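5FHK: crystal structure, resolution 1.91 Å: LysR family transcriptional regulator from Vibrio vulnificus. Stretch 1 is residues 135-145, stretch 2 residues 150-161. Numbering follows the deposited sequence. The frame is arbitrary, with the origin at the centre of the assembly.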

# COMPACT_ATOMS: atom_id res chain seq x y z
N ALA A 135 -1.38 7.68 -1.69
CA ALA A 135 -1.88 6.46 -1.08
C ALA A 135 -2.58 6.80 0.24
O ALA A 135 -2.14 7.70 0.96
N LEU A 136 -3.63 6.05 0.58
CA LEU A 136 -4.43 6.38 1.76
C LEU A 136 -3.89 5.77 3.04
O LEU A 136 -4.14 6.31 4.13
N ASN A 137 -3.13 4.67 2.95
CA ASN A 137 -2.57 4.08 4.15
C ASN A 137 -1.65 5.07 4.88
O ASN A 137 -1.75 5.23 6.10
N VAL A 138 -0.77 5.78 4.15
CA VAL A 138 0.12 6.71 4.86
C VAL A 138 -0.65 7.92 5.39
O VAL A 138 -0.24 8.53 6.38
N VAL A 139 -1.73 8.31 4.72
CA VAL A 139 -2.59 9.38 5.22
C VAL A 139 -3.21 8.99 6.56
O VAL A 139 -3.28 9.79 7.50
N ARG A 140 -3.71 7.76 6.66
CA ARG A 140 -4.28 7.29 7.91
C ARG A 140 -3.24 7.37 9.02
O ARG A 140 -3.55 7.81 10.13
N SER A 141 -2.01 6.98 8.72
CA SER A 141 -0.97 6.99 9.74
C SER A 141 -0.78 8.39 10.31
O SER A 141 -0.63 8.55 11.53
N ALA A 142 -0.84 9.43 9.46
CA ALA A 142 -0.65 10.79 9.94
C ALA A 142 -1.84 11.26 10.76
O ALA A 142 -1.67 12.01 11.74
N CYS A 143 -3.05 10.83 10.37
CA CYS A 143 -4.26 11.09 11.13
C CYS A 143 -4.16 10.50 12.54
O CYS A 143 -4.45 11.17 13.53
N SER A 144 -3.75 9.22 12.63
CA SER A 144 -3.58 8.58 13.93
C SER A 144 -2.60 9.34 14.82
O SER A 144 -2.76 9.38 16.05
N GLU A 145 -1.60 9.97 14.22
CA GLU A 145 -0.65 10.77 14.98
C GLU A 145 -1.18 12.16 15.30
O GLU A 145 -0.44 12.98 15.85
N THR A 150 -8.92 13.83 8.00
CA THR A 150 -8.86 13.20 6.68
C THR A 150 -10.22 12.63 6.30
O THR A 150 -11.12 12.49 7.12
N LEU A 151 -10.34 12.30 5.03
CA LEU A 151 -11.49 11.58 4.51
C LEU A 151 -11.02 10.21 4.07
O LEU A 151 -10.05 10.09 3.33
N MET A 152 -11.71 9.17 4.53
CA MET A 152 -11.14 7.85 4.45
C MET A 152 -12.25 6.84 4.21
O MET A 152 -13.34 6.98 4.80
N PRO A 153 -12.03 5.84 3.36
CA PRO A 153 -13.04 4.79 3.17
C PRO A 153 -13.28 4.05 4.48
O PRO A 153 -12.34 3.53 5.09
N ASP A 154 -14.56 3.96 4.87
CA ASP A 154 -14.92 3.45 6.20
C ASP A 154 -14.35 2.05 6.47
O ASP A 154 -13.91 1.77 7.59
N VAL A 155 -14.33 1.18 5.45
CA VAL A 155 -13.79 -0.17 5.64
C VAL A 155 -12.34 -0.15 6.11
O VAL A 155 -11.89 -1.08 6.79
N MET A 156 -11.58 0.89 5.77
CA MET A 156 -10.17 0.92 6.16
C MET A 156 -9.95 1.34 7.62
O MET A 156 -8.84 1.16 8.14
N ILE A 157 -10.96 1.89 8.29
CA ILE A 157 -10.75 2.45 9.62
C ILE A 157 -11.82 2.02 10.61
O ILE A 157 -11.96 2.64 11.68
N LYS A 158 -12.58 0.96 10.28
CA LYS A 158 -13.69 0.59 11.15
C LYS A 158 -13.21 0.07 12.50
O LYS A 158 -13.82 0.37 13.53
N GLU A 159 -12.11 -0.69 12.52
CA GLU A 159 -11.53 -1.10 13.81
C GLU A 159 -11.04 0.11 14.60
O GLU A 159 -11.21 0.16 15.83
N TYR A 160 -10.49 1.13 13.92
CA TYR A 160 -10.09 2.36 14.61
C TYR A 160 -11.28 3.07 15.23
O TYR A 160 -11.18 3.66 16.31
N ILE A 161 -12.42 3.06 14.53
CA ILE A 161 -13.60 3.74 15.06
C ILE A 161 -14.17 2.99 16.25
O ILE A 161 -14.52 3.59 17.27

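Helix 136-144 lies across strand 150-153 and the turn that follows it, their directions 128° apart; side chains make most of the contact, and no hydrogen bond crosses it. A135 stays out of reach, so packing starts at L136. Its CB points toward stretch 2, and with chi1 m and chi2 t CD1 of L136 packs on P153, 3.5 Å from CD of P153, while CD2 of L136 lies 4.1 Å from O of L151. Nearer the backbone, CB of L136 is 4.0 Å from SD of M152 and also 4.0 Å from CE of M156, so two methionines from stretch 2 serve one leucine.

N137 turns away; its p rotamer brings OD1 back to the helix, where N of V138 makes a weak 2.7 Å hydrogen bond to OD1 of N137. V138 has no contact here. One residue on, V139 (t) faces in again, placing CG1 3.4 Å from OG1 of T150, a hydroxyl satisfied elsewhere in the structure, and 4.1 Å from CE of M152. M152 starts sideways, but its t, p, p chain curls inward, so that its terminal methyl meets L136, V139 and R140.

R140 also leaves sideways. Its aliphatic part packs first, CG of R140 standing 4.0 Å from CG2 of I157, before the guanidinium reaches Y160 (chi1 m). The hydroxyl of Y160 sits over one guanidinium face, with NH1 of R140 2.9 Å from OH of Y160; the angle is too poor for a hydrogen bond despite the short distance.

S141 points away and A142 is out of reach. C143 (t) returns inward, its SG 3.5 Å from CG2 of T150, and S144 (m) closes the row with OG 3.8 Å from CE2 of Y160. The readable rule is helical spacing: L136, V139 and C143 point toward stretch 2 and touch the strand, and the end of M152 packs against L136, V139 and R140.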

# COMPACT_ATOMS: atom_id res chain seq x y z
CB ALA A 135 -0.75 5.44 -0.81
CB LEU A 136 -5.89 5.94 1.59
CG LEU A 136 -6.75 6.96 0.80
CD1 LEU A 136 -8.14 6.40 0.50
CD2 LEU A 136 -6.85 8.29 1.51
CB ASN A 137 -1.85 2.76 3.83
CG ASN A 137 -0.65 2.94 2.90
OD1 ASN A 137 -0.54 3.93 2.15
ND2 ASN A 137 0.26 1.97 2.93
CB VAL A 138 1.30 7.15 3.98
CG1 VAL A 138 2.15 5.94 3.60
CG2 VAL A 138 0.80 7.87 2.77
CB VAL A 139 -3.67 9.71 4.17
CG1 VAL A 139 -4.64 10.74 4.69
CG2 VAL A 139 -3.01 10.23 2.86
CB ARG A 140 -4.79 5.86 7.76
CG ARG A 140 -5.42 5.33 9.03
CD ARG A 140 -5.24 3.85 9.17
NE ARG A 140 -3.83 3.46 9.20
CZ ARG A 140 -3.01 3.62 10.24
NH1 ARG A 140 -3.43 4.19 11.36
NH2 ARG A 140 -1.74 3.21 10.15
CB SER A 141 0.33 6.45 9.14
OG SER A 141 1.44 7.09 9.73
CB ALA A 142 -0.40 11.74 8.77
CB CYS A 143 -5.45 10.49 10.39
SG CYS A 143 -7.09 10.90 11.02
CB SER A 144 -3.09 7.14 13.74
OG SER A 144 -4.17 6.28 13.44
CB GLU A 145 0.68 10.84 14.23
CG GLU A 145 1.60 9.65 14.54
CD GLU A 145 2.86 10.04 15.32
OE1 GLU A 145 3.86 9.29 15.27
OE2 GLU A 145 2.85 11.10 15.99
CB THR A 150 -7.83 12.07 6.64
OG1 THR A 150 -7.87 11.49 5.33
CG2 THR A 150 -8.19 10.99 7.67
CB LEU A 151 -12.14 12.32 3.36
CG LEU A 151 -13.32 11.55 2.77
CD1 LEU A 151 -14.49 11.73 3.69
CD2 LEU A 151 -13.68 12.07 1.38
CB MET A 152 -10.39 7.54 5.75
CG MET A 152 -9.60 6.27 5.79
SD MET A 152 -8.03 6.39 4.94
CE MET A 152 -7.34 7.87 5.67
CB PRO A 153 -12.43 3.87 2.11
CG PRO A 153 -11.30 4.64 1.49
CD PRO A 153 -10.80 5.54 2.61
CB ASP A 154 -16.44 3.43 6.40
CG ASP A 154 -17.18 2.63 5.33
OD1 ASP A 154 -16.52 2.05 4.43
OD2 ASP A 154 -18.43 2.60 5.38
CB VAL A 155 -13.95 -1.00 4.35
CG1 VAL A 155 -13.00 -0.51 3.26
CG2 VAL A 155 -13.73 -2.47 4.63
CB MET A 156 -9.39 1.86 5.25
CG MET A 156 -9.01 1.31 3.86
SD MET A 156 -8.03 2.57 2.94
CE MET A 156 -6.74 2.98 4.13
CB ILE A 157 -10.68 3.99 9.54
CG1 ILE A 157 -11.82 4.53 8.70
CG2 ILE A 157 -9.32 4.43 9.00
CD1 ILE A 157 -11.93 6.03 8.72
CB LYS A 158 -14.61 -0.42 10.46
CG LYS A 158 -14.09 -1.82 10.30
CD LYS A 158 -15.20 -2.69 9.66
CE LYS A 158 -15.87 -1.91 8.50
NZ LYS A 158 -16.40 -2.78 7.41
CB GLU A 159 -10.42 -2.14 13.60
CG GLU A 159 -9.02 -1.61 13.31
CD GLU A 159 -8.65 -1.69 11.82
OE1 GLU A 159 -9.53 -1.48 10.94
OE2 GLU A 159 -7.46 -1.95 11.52
CB TYR A 160 -9.37 3.31 13.66
CG TYR A 160 -8.04 2.82 13.17
CD1 TYR A 160 -7.95 1.96 12.06
CD2 TYR A 160 -6.86 3.23 13.79
CE1 TYR A 160 -6.71 1.50 11.62
CE2 TYR A 160 -5.64 2.78 13.36
CZ TYR A 160 -5.56 1.93 12.28
OH TYR A 160 -4.32 1.49 11.88
CB ILE A 161 -14.67 3.88 13.97
CG1 ILE A 161 -14.13 4.71 12.80
CG2 ILE A 161 -15.93 4.50 14.60
CD1 ILE A 161 -14.03 6.15 13.14